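Local coordinates for galectin (Xenopus laevis, PDB 3WUD), which binds beta-galactosides such as lactose through a beta-sandwich carbohydrate-recognition domain and, like other proto-type galectins, probably cross-links glycans as a dimer, at residues 49-52 with 53-56; 93-96 with 97-100. All coordinates share one frame; numbering follows the deposited sequence.

Contact 1 (49-52 with 53-56); sequences NPRF and DHEG. With GAL (beta-D-galactopyranose), chain B; GLC (alpha-D-glucopyranose), chain C; SO4 (sulfate ion), chain D.
R51 and H54 meet where the chain leaves strand 43-51 for the loop before strand 60-67. This is van der Waals contact: the guanidinium and imidazole planes stand 84° apart, NE of R51 lies at the edge of the ring, 3.7 Å from CD2 of H54, and CD of R51 rests on the backbone O of H54. E55 adds methylenes, CB lying 3.4 Å from NH1 of R51 and CG over one guanidinium face.

A hydrogen bond to N49 and a salt bridge from NH1 to D57 hold the guanidinium in place. The arginine chain runs extended from CG to NE, which donates a nearly straight 2.8 Å bond to OD1 of N49 from above the carbonyl plane. Arginine suits this place because one flat group can face asparagine, aspartate and sugar together.

NH1 of R51 gives a 2.8 Å hydrogen bond to O3 of the glucose, and NH2 reaches both that O3 and, at 3.0 Å, O4 of the galactose. This bond to the axial O4, a hallmark of galactose, probably helps galectins recognise it; H47, N64 and E74 bind the same sugar. E55, bent at chi2 (-80°), brings an acceptor, its OE1 taking a bond from galactose O2, while one water links OD1 of N49, NE2 of H54 and galactose O3 and O4.

At another edge of the imidazole, ND1 of H54 donates in the ring plane to O4 of the sulfate, 2.9 Å away, and the backbone N of E55 holds O2 of that ion, probably from the crystallisation liquor. Histidine, with nitrogens on two edges, can thus meet water and sulfate.

R51 touches E74 and R76 on strand 70-77, while backbone bonds from N49 to I62 and R51 to K60 tie strand 43-51 to strand 60-67.

Contact 2 (93-96 with 97-100); sequences EYQA and DHLK
Q95 and H98 lie side by side on one face of the hairpin formed by strands 86-95 and 98-103, and the glutamine can be followed outward from its backbone. CB sits over the imidazole in a CH-pi contact, 4.0 Å from the centroid of the H98 ring; of the ring atoms CE1 is nearest, at 3.6 Å. CG continues past the same ring, 4.0 Å from CE1 of H98. A bend at chi2 (-62°) then turns the amide toward E93, two residues back, where NE2 donates to OE2 of E93 on the anti side of the carboxylate; the modelled bond is unusually short, so its exact length is doubtful. Glutamine suits the site by offering methylenes to a ring and an N-H to a carboxylate.

H98 is steadied from its edge: ND1 gives a nearly straight 2.8 Å hydrogen bond to OD1 of D97, almost in the ring plane. E93 and K100 run in the same direction, OE1 of E93 resting 3.6 Å from CD of K100; that oxygen is also salt-bridged to K102.

Two backbone bonds join E93 and K100, with N of E93 2.8 Å from O of K100. The opposite face carries Y94 and L99, apolar where they meet and suited to the buried interior: CD1 of Y94 lies 4.2 Å from CD2 of L99.

There both side chains pack on I120 of strand 120-126, in the facing sheet, and L99 bonds through its backbone to F111 of strand 108-112.

In the fold
Contact 1 comes first along the chain, and contact 2 follows it after strands 60-67 and 70-77. Their centres lie 24 Å apart on opposite sides of the chain's centre, and their nearest atoms, about 11 Å apart, do not touch. Each belongs to a different sheet of the galectin sandwich: 49-56 leaves strand 43-51 of the six-stranded sheet, whose concave face, as in galectins generally, carries the glycan site, whereas 93-100 turns between two strands of the five-stranded sheet. Of the two, only contact 1 contributes to the glycan pocket, with three of its eight residues, while contact 2 closes a hairpin of the second sheet and meets the first through the sandwich interior at I120.

Contact 1 (49-52 with 53-56)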
# COMPACT_ATOMS: atom_id res chain seq x y z
N ASN A 49 -12.98 -0.55 13.18
CA ASN A 49 -12.48 -1.51 14.15
C ASN A 49 -13.45 -2.71 14.52
O ASN A 49 -14.17 -2.63 15.50
CB ASN A 49 -12.15 -0.71 15.43
CG ASN A 49 -11.45 -1.52 16.52
OD1 ASN A 49 -11.60 -1.19 17.68
ND2 ASN A 49 -10.67 -2.53 16.17
N PRO A 50 -13.43 -3.79 13.68
CA PRO A 50 -14.18 -4.98 13.94
C PRO A 50 -13.55 -5.61 15.18
O PRO A 50 -12.37 -5.72 15.28
CB PRO A 50 -13.97 -5.83 12.68
CG PRO A 50 -13.78 -4.81 11.61
CD PRO A 50 -12.83 -3.87 12.34
N ARG A 51 -14.40 -5.94 16.14
CA ARG A 51 -14.03 -6.45 17.38
C ARG A 51 -14.71 -7.82 17.58
O ARG A 51 -15.97 -7.89 17.67
CB ARG A 51 -14.51 -5.54 18.51
CG ARG A 51 -13.85 -4.18 18.46
CD ARG A 51 -14.20 -3.29 19.65
NE ARG A 51 -13.49 -2.00 19.58
CZ ARG A 51 -13.75 -0.97 20.40
NH1 ARG A 51 -14.64 -1.09 21.35
NH2 ARG A 51 -13.06 0.17 20.30
N PHE A 52 -13.87 -8.84 17.69
CA PHE A 52 -14.30 -10.21 18.02
C PHE A 52 -14.55 -10.32 19.51
O PHE A 52 -15.61 -10.79 19.93
CB PHE A 52 -13.22 -11.22 17.62
CG PHE A 52 -13.00 -11.32 16.14
CD1 PHE A 52 -13.87 -12.04 15.36
CD2 PHE A 52 -11.92 -10.71 15.56
CE1 PHE A 52 -13.74 -12.09 13.97
CE2 PHE A 52 -11.75 -10.77 14.17
CZ PHE A 52 -12.65 -11.44 13.38
N ASP A 53 -13.54 -9.97 20.29
CA ASP A 53 -13.70 -9.69 21.72
C ASP A 53 -12.74 -8.66 22.22
O ASP A 53 -11.59 -8.98 22.58
CB ASP A 53 -13.50 -10.95 22.56
CG ASP A 53 -13.60 -10.66 24.06
OD1 ASP A 53 -14.34 -9.73 24.46
OD2 ASP A 53 -12.92 -11.39 24.84
N HIS A 54 -13.22 -7.41 22.28
CA HIS A 54 -12.31 -6.33 22.62
C HIS A 54 -13.08 -5.21 23.22
O HIS A 54 -14.16 -4.88 22.79
CB HIS A 54 -11.52 -5.92 21.35
CG HIS A 54 -10.57 -4.80 21.58
ND1 HIS A 54 -9.53 -4.87 22.48
CD2 HIS A 54 -10.50 -3.58 21.01
CE1 HIS A 54 -8.89 -3.71 22.49
NE2 HIS A 54 -9.43 -2.93 21.58
N GLU A 55 -12.56 -4.65 24.29
CA GLU A 55 -13.23 -3.56 25.02
C GLU A 55 -14.67 -3.89 25.38
O GLU A 55 -15.48 -3.01 25.37
CB GLU A 55 -13.18 -2.23 24.22
CG GLU A 55 -11.79 -1.77 23.83
CD GLU A 55 -11.02 -1.08 24.96
OE1 GLU A 55 -9.91 -0.56 24.69
OE2 GLU A 55 -11.55 -0.99 26.08
N GLY A 56 -14.97 -5.16 25.72
CA GLY A 56 -16.34 -5.63 26.03
C GLY A 56 -17.33 -5.82 24.87
O GLY A 56 -18.53 -6.18 25.08
C1 GAL B . -11.18 2.55 22.30
C2 GAL B . -9.98 1.73 21.82
C3 GAL B . -9.23 2.38 20.66
C4 GAL B . -10.25 2.79 19.59
C5 GAL B . -11.38 3.60 20.24
C6 GAL B . -12.47 4.06 19.30
O2 GAL B . -9.05 1.59 22.88
O3 GAL B . -8.21 1.50 20.21
O4 GAL B . -10.80 1.62 18.96
O5 GAL B . -12.08 2.88 21.26
O6 GAL B . -13.49 4.82 19.92
C1 GLC C . -14.92 3.12 25.85
C2 GLC C . -15.27 2.17 24.72
C3 GLC C . -14.14 1.68 23.87
C4 GLC C . -12.90 2.60 23.88
C5 GLC C . -12.49 3.05 25.28
C6 GLC C . -11.54 4.21 25.25
O1 GLC C . -15.72 2.96 27.00
O2 GLC C . -16.18 1.13 25.02
O3 GLC C . -14.70 1.46 22.57
O4 GLC C . -11.89 1.82 23.34
O5 GLC C . -13.58 3.50 26.04
O6 GLC C . -11.23 4.47 26.61
S SO4 D . -9.67 -6.54 25.83
O1 SO4 D . -10.52 -7.57 26.51
O2 SO4 D . -10.43 -5.26 25.81
O3 SO4 D . -8.38 -6.31 26.52
O4 SO4 D . -9.25 -6.97 24.46
O HOH W 1 -9.15 -0.93 19.11

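Contact 2 (93-96 with 97-100)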
# COMPACT_ATOMS: atom_id res chain seq x y z
N GLU A 93 -15.54 4.03 0.24
CA GLU A 93 -15.88 4.94 -0.84
C GLU A 93 -15.96 6.32 -0.24
O GLU A 93 -16.65 6.51 0.78
CB GLU A 93 -17.21 4.56 -1.48
CG GLU A 93 -17.72 5.60 -2.46
CD GLU A 93 -19.08 5.26 -3.04
OE1 GLU A 93 -19.34 4.06 -3.21
OE2 GLU A 93 -19.86 6.21 -3.34
N TYR A 94 -15.26 7.26 -0.86
CA TYR A 94 -15.24 8.67 -0.42
C TYR A 94 -16.28 9.57 -1.13
O TYR A 94 -16.20 9.79 -2.35
CB TYR A 94 -13.79 9.20 -0.61
CG TYR A 94 -13.50 10.65 -0.27
CD1 TYR A 94 -14.39 11.46 0.48
CD2 TYR A 94 -12.33 11.22 -0.69
CE1 TYR A 94 -14.09 12.81 0.74
CE2 TYR A 94 -12.05 12.53 -0.44
CZ TYR A 94 -12.90 13.33 0.30
OH TYR A 94 -12.57 14.68 0.51
N GLN A 95 -17.29 10.01 -0.37
CA GLN A 95 -18.23 11.04 -0.80
C GLN A 95 -18.05 12.32 -0.00
O GLN A 95 -17.33 12.35 1.01
CB GLN A 95 -19.69 10.53 -0.70
CG GLN A 95 -19.96 9.31 -1.60
CD GLN A 95 -19.77 9.65 -3.09
OE1 GLN A 95 -19.88 10.82 -3.50
NE2 GLN A 95 -19.48 8.64 -3.91
N ALA A 96 -18.67 13.39 -0.50
CA ALA A 96 -18.44 14.72 0.03
C ALA A 96 -18.40 14.76 1.55
O ALA A 96 -17.41 15.24 2.12
CB ALA A 96 -19.51 15.68 -0.50
N ASP A 97 -19.45 14.20 2.19
CA ASP A 97 -19.72 14.31 3.67
C ASP A 97 -19.81 12.99 4.43
O ASP A 97 -20.20 12.94 5.61
CB ASP A 97 -21.02 15.14 3.92
CG ASP A 97 -22.33 14.44 3.46
OD1 ASP A 97 -22.35 13.28 2.97
OD2 ASP A 97 -23.39 15.08 3.59
N HIS A 98 -19.43 11.91 3.77
CA HIS A 98 -19.39 10.63 4.44
C HIS A 98 -18.60 9.64 3.62
O HIS A 98 -18.33 9.82 2.40
CB HIS A 98 -20.76 10.01 4.64
CG HIS A 98 -21.43 9.60 3.37
ND1 HIS A 98 -21.98 10.51 2.49
CD2 HIS A 98 -21.68 8.38 2.85
CE1 HIS A 98 -22.50 9.86 1.46
NE2 HIS A 98 -22.37 8.57 1.68
N LEU A 99 -18.15 8.63 4.36
CA LEU A 99 -17.54 7.46 3.74
C LEU A 99 -18.60 6.40 3.72
O LEU A 99 -19.39 6.29 4.63
CB LEU A 99 -16.34 6.94 4.50
CG LEU A 99 -15.13 7.85 4.70
CD1 LEU A 99 -14.06 6.95 5.27
CD2 LEU A 99 -14.69 8.51 3.40
N LYS A 100 -18.63 5.65 2.65
CA LYS A 100 -19.48 4.49 2.56
C LYS A 100 -18.57 3.29 2.68
O LYS A 100 -17.59 3.16 1.91
CB LYS A 100 -20.25 4.52 1.21
CG LYS A 100 -21.06 3.28 0.92
CD LYS A 100 -21.63 3.38 -0.50
CE LYS A 100 -23.14 3.32 -0.50
NZ LYS A 100 -23.74 4.44 0.27